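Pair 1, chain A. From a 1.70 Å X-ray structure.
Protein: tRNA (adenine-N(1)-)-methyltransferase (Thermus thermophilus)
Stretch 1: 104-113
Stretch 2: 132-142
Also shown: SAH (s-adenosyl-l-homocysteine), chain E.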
# COMPACT_ATOMS: atom_id res chain seq x y z
N GLY A 104 3.05 21.29 -18.27
CA GLY A 104 2.21 21.98 -19.25
C GLY A 104 0.79 22.16 -18.73
O GLY A 104 0.31 21.34 -17.93
N THR A 105 0.10 23.23 -19.15
CA THR A 105 -1.28 23.47 -18.71
C THR A 105 -2.15 22.22 -18.89
O THR A 105 -2.96 21.89 -18.01
CB THR A 105 -1.92 24.69 -19.42
OG1 THR A 105 -0.95 25.75 -19.50
CG2 THR A 105 -3.14 25.20 -18.65
N GLY A 106 -1.98 21.54 -20.02
CA GLY A 106 -2.69 20.29 -20.29
C GLY A 106 -4.17 20.52 -20.46
O GLY A 106 -4.59 21.12 -21.45
N SER A 107 -4.97 20.03 -19.50
CA SER A 107 -6.42 20.24 -19.49
C SER A 107 -6.87 21.14 -18.33
O SER A 107 -8.06 21.31 -18.10
CB SER A 107 -7.16 18.90 -19.47
OG SER A 107 -6.97 18.26 -20.72
N GLY A 108 -5.90 21.71 -17.61
CA GLY A 108 -6.18 22.67 -16.54
C GLY A 108 -6.52 22.09 -15.18
O GLY A 108 -6.91 22.83 -14.28
N GLY A 109 -6.35 20.78 -15.01
CA GLY A 109 -6.69 20.16 -13.72
C GLY A 109 -5.77 20.64 -12.62
O GLY A 109 -6.23 21.19 -11.62
N LEU A 110 -4.47 20.44 -12.80
CA LEU A 110 -3.49 20.93 -11.82
C LEU A 110 -3.57 22.47 -11.72
O LEU A 110 -3.46 23.03 -10.63
CB LEU A 110 -2.08 20.46 -12.18
CG LEU A 110 -0.97 20.87 -11.20
CD1 LEU A 110 -1.32 20.48 -9.77
CD2 LEU A 110 0.42 20.34 -11.64
N THR A 111 -3.79 23.14 -12.85
CA THR A 111 -3.95 24.59 -12.87
C THR A 111 -4.97 25.06 -11.83
O THR A 111 -4.72 26.02 -11.09
CB THR A 111 -4.35 25.13 -14.26
OG1 THR A 111 -3.48 24.57 -15.25
CG2 THR A 111 -4.26 26.66 -14.27
N LEU A 112 -6.11 24.37 -11.77
CA LEU A 112 -7.15 24.73 -10.81
C LEU A 112 -6.70 24.58 -9.36
O LEU A 112 -6.97 25.46 -8.53
CB LEU A 112 -8.42 23.93 -11.11
CG LEU A 112 -9.21 24.42 -12.33
CD1 LEU A 112 -10.19 23.35 -12.78
CD2 LEU A 112 -9.94 25.77 -12.05
N PHE A 113 -5.99 23.50 -9.06
CA PHE A 113 -5.45 23.28 -7.71
C PHE A 113 -4.46 24.38 -7.35
O PHE A 113 -4.52 24.97 -6.25
CB PHE A 113 -4.79 21.90 -7.61
CG PHE A 113 -5.76 20.80 -7.27
CD1 PHE A 113 -6.55 20.22 -8.25
CD2 PHE A 113 -5.89 20.37 -5.94
CE1 PHE A 113 -7.48 19.20 -7.93
CE2 PHE A 113 -6.80 19.36 -5.61
CZ PHE A 113 -7.60 18.78 -6.59
N HIS A 132 -4.48 23.32 -29.15
CA HIS A 132 -5.78 22.70 -28.88
C HIS A 132 -5.88 22.32 -27.40
O HIS A 132 -6.94 22.49 -26.78
CB HIS A 132 -6.07 21.50 -29.78
CG HIS A 132 -7.26 20.71 -29.35
ND1 HIS A 132 -8.55 21.21 -29.44
CD2 HIS A 132 -7.37 19.48 -28.80
CE1 HIS A 132 -9.39 20.31 -28.96
NE2 HIS A 132 -8.71 19.25 -28.57
N HIS A 133 -4.78 21.82 -26.85
CA HIS A 133 -4.71 21.51 -25.42
C HIS A 133 -4.98 22.78 -24.61
O HIS A 133 -5.81 22.77 -23.70
CB HIS A 133 -3.36 20.89 -25.05
CG HIS A 133 -3.18 19.47 -25.51
ND1 HIS A 133 -2.22 18.64 -24.99
CD2 HIS A 133 -3.85 18.73 -26.43
CE1 HIS A 133 -2.29 17.45 -25.57
NE2 HIS A 133 -3.29 17.48 -26.45
N LEU A 134 -4.30 23.86 -24.95
CA LEU A 134 -4.46 25.12 -24.22
C LEU A 134 -5.89 25.66 -24.29
O LEU A 134 -6.44 26.08 -23.28
CB LEU A 134 -3.45 26.17 -24.70
CG LEU A 134 -3.51 27.51 -23.94
CD1 LEU A 134 -3.33 27.32 -22.42
CD2 LEU A 134 -2.49 28.49 -24.48
N ALA A 135 -6.50 25.62 -25.48
CA ALA A 135 -7.89 26.06 -25.61
C ALA A 135 -8.84 25.30 -24.69
O ALA A 135 -9.66 25.92 -24.01
CB ALA A 135 -8.35 25.97 -27.06
N GLN A 136 -8.71 23.97 -24.63
CA GLN A 136 -9.55 23.15 -23.75
C GLN A 136 -9.26 23.46 -22.28
O GLN A 136 -10.19 23.58 -21.47
CB GLN A 136 -9.37 21.65 -24.02
CG GLN A 136 -10.37 20.74 -23.27
CD GLN A 136 -11.83 21.09 -23.58
OE1 GLN A 136 -12.22 21.18 -24.74
NE2 GLN A 136 -12.63 21.28 -22.53
N ALA A 137 -7.98 23.61 -21.95
CA ALA A 137 -7.58 23.91 -20.57
C ALA A 137 -8.21 25.23 -20.12
O ALA A 137 -8.77 25.32 -19.04
CB ALA A 137 -6.07 23.96 -20.44
N GLU A 138 -8.12 26.24 -20.98
CA GLU A 138 -8.71 27.54 -20.66
C GLU A 138 -10.22 27.41 -20.45
O GLU A 138 -10.74 27.96 -19.48
CB GLU A 138 -8.35 28.59 -21.73
CG GLU A 138 -6.84 28.89 -21.75
CD GLU A 138 -6.44 29.94 -22.77
OE1 GLU A 138 -7.29 30.34 -23.58
OE2 GLU A 138 -5.26 30.36 -22.76
N ARG A 139 -10.92 26.68 -21.31
CA ARG A 139 -12.37 26.46 -21.11
C ARG A 139 -12.63 25.78 -19.77
O ARG A 139 -13.53 26.19 -19.02
CB ARG A 139 -13.00 25.64 -22.25
CG ARG A 139 -13.26 26.45 -23.53
CD ARG A 139 -14.11 25.67 -24.55
NE ARG A 139 -13.38 24.56 -25.16
CZ ARG A 139 -12.57 24.67 -26.22
NH1 ARG A 139 -12.38 25.84 -26.81
NH2 ARG A 139 -11.95 23.59 -26.67
N ASN A 140 -11.85 24.75 -19.47
CA ASN A 140 -12.04 23.97 -18.25
C ASN A 140 -11.87 24.84 -17.00
O ASN A 140 -12.68 24.78 -16.07
CB ASN A 140 -11.08 22.78 -18.20
CG ASN A 140 -11.51 21.65 -19.13
OD1 ASN A 140 -12.64 21.61 -19.63
ND2 ASN A 140 -10.61 20.70 -19.35
N VAL A 141 -10.83 25.68 -17.01
CA VAL A 141 -10.53 26.56 -15.88
C VAL A 141 -11.64 27.61 -15.74
O VAL A 141 -12.18 27.83 -14.65
CB VAL A 141 -9.15 27.25 -16.05
CG1 VAL A 141 -8.92 28.32 -14.98
CG2 VAL A 141 -8.05 26.19 -16.02
N ARG A 142 -12.00 28.24 -16.85
CA ARG A 142 -12.92 29.36 -16.79
C ARG A 142 -14.34 28.92 -16.40
O ARG A 142 -15.07 29.68 -15.75
CB ARG A 142 -12.86 30.17 -18.09
CG ARG A 142 -11.53 30.92 -18.17
CD ARG A 142 -11.08 31.27 -19.59
NE ARG A 142 -9.79 31.97 -19.53
CZ ARG A 142 -9.11 32.39 -20.59
NH1 ARG A 142 -9.58 32.20 -21.82
NH2 ARG A 142 -7.95 33.01 -20.42
N SAH E . -1.35 18.73 -15.32
CA SAH E . -2.21 18.86 -16.54
CB SAH E . -1.90 17.77 -17.56
CG SAH E . -0.57 18.02 -18.28
SD SAH E . -0.39 16.84 -19.65
C SAH E . -3.67 18.81 -16.10
O SAH E . -3.95 18.56 -14.92
OXT SAH E . -4.57 19.04 -16.91
C5' SAH E . 1.20 17.48 -20.24
C4' SAH E . 1.04 18.72 -21.12
O4' SAH E . 2.28 19.38 -21.21
C3' SAH E . 0.60 18.44 -22.57
O3' SAH E . -0.54 19.25 -22.84
C2' SAH E . 1.80 18.84 -23.42
O2' SAH E . 1.45 19.45 -24.64
C1' SAH E . 2.47 19.87 -22.54
N9 SAH E . 3.93 20.03 -22.65
C8 SAH E . 4.87 19.05 -22.68
N7 SAH E . 6.09 19.64 -22.70
C5 SAH E . 5.94 20.98 -22.64
C6 SAH E . 6.85 22.05 -22.63
N6 SAH E . 8.17 21.83 -22.66
N1 SAH E . 6.34 23.34 -22.56
C2 SAH E . 4.99 23.57 -22.52
N3 SAH E . 4.10 22.51 -22.55
C4 SAH E . 4.57 21.24 -22.60

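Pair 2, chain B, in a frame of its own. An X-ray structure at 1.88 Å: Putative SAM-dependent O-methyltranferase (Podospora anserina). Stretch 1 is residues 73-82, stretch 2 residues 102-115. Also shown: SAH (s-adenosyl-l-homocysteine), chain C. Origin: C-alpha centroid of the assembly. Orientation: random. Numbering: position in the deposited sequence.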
# COMPACT_ATOMS: atom_id res chain seq x y z
N GLY B 73 -5.01 -6.86 18.78
CA GLY B 73 -5.28 -5.52 19.28
C GLY B 73 -6.63 -5.03 18.78
O GLY B 73 -6.73 -4.45 17.70
N CYS B 74 -7.68 -5.26 19.56
CA CYS B 74 -9.04 -4.95 19.12
C CYS B 74 -9.44 -3.50 19.41
O CYS B 74 -10.15 -2.89 18.60
CB CYS B 74 -10.03 -5.91 19.78
SG CYS B 74 -11.73 -5.77 19.18
N TYR B 75 -8.96 -2.96 20.53
CA TYR B 75 -9.41 -1.68 21.08
C TYR B 75 -10.93 -1.62 21.15
O TYR B 75 -11.54 -2.37 21.91
CB TYR B 75 -8.86 -0.50 20.28
CG TYR B 75 -9.03 0.83 20.98
CD1 TYR B 75 -8.50 1.04 22.25
CD2 TYR B 75 -9.72 1.88 20.38
CE1 TYR B 75 -8.64 2.25 22.91
CE2 TYR B 75 -9.87 3.10 21.03
CZ TYR B 75 -9.33 3.28 22.29
OH TYR B 75 -9.48 4.48 22.94
N SER B 76 -11.56 -0.75 20.35
CA SER B 76 -13.03 -0.62 20.42
C SER B 76 -13.76 -1.42 19.33
O SER B 76 -14.99 -1.37 19.25
CB SER B 76 -13.44 0.85 20.33
OG SER B 76 -13.50 1.29 18.98
N GLY B 77 -13.02 -2.16 18.52
CA GLY B 77 -13.61 -3.00 17.50
C GLY B 77 -13.69 -2.40 16.10
O GLY B 77 -14.23 -3.03 15.18
N TYR B 78 -13.18 -1.19 15.92
CA TYR B 78 -13.24 -0.50 14.63
C TYR B 78 -12.63 -1.29 13.48
O TYR B 78 -13.26 -1.46 12.42
CB TYR B 78 -12.56 0.87 14.72
CG TYR B 78 -12.46 1.62 13.40
CD1 TYR B 78 -13.60 2.12 12.78
CD2 TYR B 78 -11.22 1.84 12.79
CE1 TYR B 78 -13.51 2.82 11.58
CE2 TYR B 78 -11.13 2.54 11.59
CZ TYR B 78 -12.27 3.02 10.99
OH TYR B 78 -12.20 3.71 9.79
N SER B 79 -11.40 -1.79 13.66
CA SER B 79 -10.76 -2.51 12.57
C SER B 79 -11.40 -3.89 12.38
O SER B 79 -11.54 -4.35 11.26
CB SER B 79 -9.23 -2.63 12.76
OG SER B 79 -8.87 -3.21 14.00
N ALA B 80 -11.83 -4.53 13.47
CA ALA B 80 -12.59 -5.78 13.33
C ALA B 80 -13.86 -5.58 12.50
O ALA B 80 -14.20 -6.42 11.66
CB ALA B 80 -12.95 -6.36 14.71
N LEU B 81 -14.57 -4.48 12.73
CA LEU B 81 -15.79 -4.22 11.97
C LEU B 81 -15.47 -3.85 10.52
O LEU B 81 -16.26 -4.15 9.62
CB LEU B 81 -16.63 -3.12 12.64
CG LEU B 81 -17.26 -3.54 13.98
CD1 LEU B 81 -17.86 -2.35 14.72
CD2 LEU B 81 -18.31 -4.63 13.76
N ALA B 82 -14.32 -3.21 10.30
CA ALA B 82 -13.88 -2.98 8.92
C ALA B 82 -13.66 -4.30 8.18
O ALA B 82 -14.15 -4.49 7.06
CB ALA B 82 -12.60 -2.13 8.88
N LYS B 102 -11.70 -3.07 29.94
CA LYS B 102 -12.46 -1.92 29.46
C LYS B 102 -12.77 -2.02 27.95
O LYS B 102 -13.92 -1.85 27.52
CB LYS B 102 -11.69 -0.65 29.78
CG LYS B 102 -12.15 0.61 29.08
CD LYS B 102 -11.29 1.80 29.50
CE LYS B 102 -9.80 1.53 29.25
NZ LYS B 102 -8.92 2.67 29.68
N MET B 103 -11.75 -2.34 27.16
CA MET B 103 -11.92 -2.38 25.70
C MET B 103 -12.65 -3.64 25.25
O MET B 103 -13.37 -3.62 24.26
CB MET B 103 -10.58 -2.26 24.97
CG MET B 103 -9.86 -0.94 25.22
SD MET B 103 -10.95 0.49 25.49
CE MET B 103 -11.72 0.69 23.87
N ILE B 104 -12.49 -4.73 26.00
CA ILE B 104 -13.24 -5.95 25.75
C ILE B 104 -14.75 -5.72 25.94
O ILE B 104 -15.56 -6.10 25.08
CB ILE B 104 -12.76 -7.09 26.67
CG1 ILE B 104 -11.39 -7.62 26.21
CG2 ILE B 104 -13.79 -8.22 26.73
CD1 ILE B 104 -10.68 -8.44 27.25
N ALA B 105 -15.12 -5.09 27.05
CA ALA B 105 -16.52 -4.74 27.29
C ALA B 105 -17.06 -3.84 26.18
O ALA B 105 -18.14 -4.11 25.60
CB ALA B 105 -16.67 -4.07 28.64
N ALA B 106 -16.30 -2.78 25.88
CA ALA B 106 -16.66 -1.88 24.78
C ALA B 106 -16.91 -2.61 23.45
O ALA B 106 -17.91 -2.37 22.77
CB ALA B 106 -15.57 -0.82 24.59
N SER B 107 -15.98 -3.48 23.09
CA SER B 107 -16.03 -4.18 21.82
C SER B 107 -17.17 -5.18 21.73
O SER B 107 -17.83 -5.26 20.70
CB SER B 107 -14.71 -4.90 21.56
OG SER B 107 -13.70 -3.96 21.25
N ARG B 108 -17.36 -5.98 22.78
CA ARG B 108 -18.47 -6.93 22.79
C ARG B 108 -19.80 -6.21 22.63
O ARG B 108 -20.65 -6.62 21.83
CB ARG B 108 -18.47 -7.76 24.07
CG ARG B 108 -17.25 -8.65 24.21
CD ARG B 108 -17.46 -9.75 25.25
NE ARG B 108 -16.26 -10.56 25.39
CZ ARG B 108 -15.82 -11.44 24.49
NH1 ARG B 108 -16.49 -11.62 23.35
NH2 ARG B 108 -14.72 -12.13 24.71
N GLU B 109 -19.97 -5.12 23.37
CA GLU B 109 -21.19 -4.34 23.21
C GLU B 109 -21.30 -3.81 21.77
O GLU B 109 -22.37 -3.90 21.14
CB GLU B 109 -21.25 -3.20 24.23
CG GLU B 109 -22.21 -2.08 23.90
CD GLU B 109 -22.22 -0.98 24.95
OE1 GLU B 109 -21.40 -1.04 25.88
OE2 GLU B 109 -23.05 -0.06 24.84
N ALA B 110 -20.20 -3.30 21.22
CA ALA B 110 -20.20 -2.78 19.85
C ALA B 110 -20.60 -3.84 18.81
O ALA B 110 -21.39 -3.57 17.90
CB ALA B 110 -18.81 -2.22 19.52
N PHE B 111 -20.03 -5.03 18.95
CA PHE B 111 -20.30 -6.12 18.03
C PHE B 111 -21.77 -6.48 18.08
O PHE B 111 -22.41 -6.65 17.04
CB PHE B 111 -19.43 -7.34 18.36
CG PHE B 111 -17.95 -7.13 18.11
CD1 PHE B 111 -17.51 -6.21 17.17
CD2 PHE B 111 -17.01 -7.85 18.84
CE1 PHE B 111 -16.14 -6.02 16.95
CE2 PHE B 111 -15.65 -7.67 18.62
CZ PHE B 111 -15.21 -6.75 17.68
N LYS B 112 -22.32 -6.58 19.29
CA LYS B 112 -23.75 -6.87 19.40
C LYS B 112 -24.62 -5.77 18.78
O LYS B 112 -25.62 -6.07 18.13
CB LYS B 112 -24.16 -7.07 20.86
CG LYS B 112 -23.56 -8.32 21.50
CD LYS B 112 -24.09 -8.49 22.92
CE LYS B 112 -23.21 -9.43 23.73
NZ LYS B 112 -23.16 -10.79 23.15
N LYS B 113 -24.26 -4.51 19.00
CA LYS B 113 -25.04 -3.41 18.42
C LYS B 113 -25.01 -3.46 16.90
O LYS B 113 -26.00 -3.15 16.23
CB LYS B 113 -24.53 -2.05 18.89
CG LYS B 113 -24.84 -1.69 20.31
CD LYS B 113 -24.53 -0.22 20.55
CE LYS B 113 -24.41 0.09 22.02
NZ LYS B 113 -25.65 -0.27 22.78
N TYR B 114 -23.87 -3.86 16.36
CA TYR B 114 -23.63 -3.90 14.92
C TYR B 114 -24.35 -5.08 14.28
O TYR B 114 -24.60 -5.09 13.07
CB TYR B 114 -22.14 -4.00 14.64
CG TYR B 114 -21.68 -3.30 13.39
CD1 TYR B 114 -21.62 -3.97 12.17
CD2 TYR B 114 -21.28 -1.97 13.43
CE1 TYR B 114 -21.20 -3.32 11.02
CE2 TYR B 114 -20.84 -1.32 12.28
CZ TYR B 114 -20.80 -2.00 11.08
OH TYR B 114 -20.37 -1.35 9.95
N GLY B 115 -24.66 -6.08 15.10
CA GLY B 115 -25.33 -7.28 14.63
C GLY B 115 -24.41 -8.21 13.86
O GLY B 115 -24.81 -8.79 12.85
N SAH C . -6.95 -2.10 15.95
CA SAH C . -7.64 -1.00 16.57
CB SAH C . -6.75 -0.27 17.56
CG SAH C . -5.82 -1.11 18.44
SD SAH C . -5.01 -0.12 19.63
C SAH C . -8.13 -0.02 15.55
O SAH C . -9.03 0.74 15.82
OXT SAH C . -7.60 0.01 14.45
C5' SAH C . -4.10 -1.39 20.41
C4' SAH C . -4.94 -2.32 21.29
O4' SAH C . -4.14 -3.41 21.71
C3' SAH C . -5.41 -1.65 22.56
O3' SAH C . -6.81 -1.79 22.70
C2' SAH C . -4.70 -2.39 23.66
O2' SAH C . -5.42 -2.45 24.85
C1' SAH C . -4.40 -3.73 23.05
N9 SAH C . -3.23 -4.40 23.63
C8 SAH C . -2.10 -3.85 24.05
N7 SAH C . -1.27 -4.77 24.51
C5 SAH C . -1.86 -5.93 24.38
C6 SAH C . -1.52 -7.32 24.66
N6 SAH C . -0.35 -7.60 25.19
N1 SAH C . -2.41 -8.27 24.37
C2 SAH C . -3.57 -7.96 23.82
N3 SAH C . -3.95 -6.73 23.53
C4 SAH C . -3.14 -5.69 23.78

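In both pairs a glycine-bearing loop makes a type II' turn, leads through an N-cap glycine into a helix, and lies against a second helix running roughly the same way. Fourteen central residues superpose with an RMSD of 0.6 Å. The turn spans Thr A105 to Gly A108 in pair 1 and Cys B74 to Gly B77 in pair 2, closed by Gly A108 N to Thr A105 O (3.0 Å) and Gly B77 N to Cys B74 O (3.0 Å). The helix axes come within 9.5 Å at 39° in pair 1 and within 10.8 Å at 31° in pair 2.

The first rule concerns the N-cap, Gly A108 matched with Gly B77. Both have positive phi, and a CB on either would point toward the second helix. On Gly A108 it would lie 2.9 Å from Val A141 CG2, a clash; on Gly B77 it would sit tightly, 3.0 Å from Phe B111 CE1. The second turn position is less strict. Gly A106 becomes Tyr B75, which accepts a phi of 49°. A CB on Gly A106 would run into the CB of SAH at 2.3 Å, whereas the tyrosine ring extends beside its own SAH, with O3' at the ring edge. Met B103 then lays its CE over one face of that ring, 3.6 Å from the centroid. Its counterpart His A133 instead serves the ligand, donating a hydrogen bond from ND1 to SAH O3' at 2.8 Å.

Where the turn meets the helix most closely, a small residue is used twice. Ala A137 packs its CB 3.4 Å from Gly A106 O and 3.6 Å from Gly A108 N, and the CA atoms of Ser A107 and Ala A137 are only 4.0 Å apart. Ser B107 takes this place with its side-chain centre just 0.4 Å away after superposition. Its OG lies 2.8 Å from Tyr B75 O, and the CA spacing from Ser B76 to Ser B107 is 4.9 Å.

One turn further along, the chemistry changes. Asn A140 ND2 donates to Ser A107 O at 2.9 Å, a nearly straight bond that ties the turn to the helix, while Gln A136 NE2 donates to Asn A140 OD1 at 2.9 Å. At the matching site Ala B110 offers only a methyl, its CB 3.9 Å from Ser B76 O.

The next layer is apolar in both, built to different sizes. Val A141 meets Thr A111 (CG2 to CG2, 4.2 Å) and Leu A112 (CG1 to CD2, 4.0 Å). Phe B111 replaces the valine, and Ala B80 the threonine: a larger ring is matched by a smaller partner, with Phe B111 CZ 3.9 Å from Cys B74 SG and 3.8 Å from Ala B80 CB. The leucine is kept, m,t in both. Leu B81 CD2 approaches the edge of the Phe B111 ring (3.8 Å to CD1) and covers one face of Tyr B114 (3.6 Å to CG).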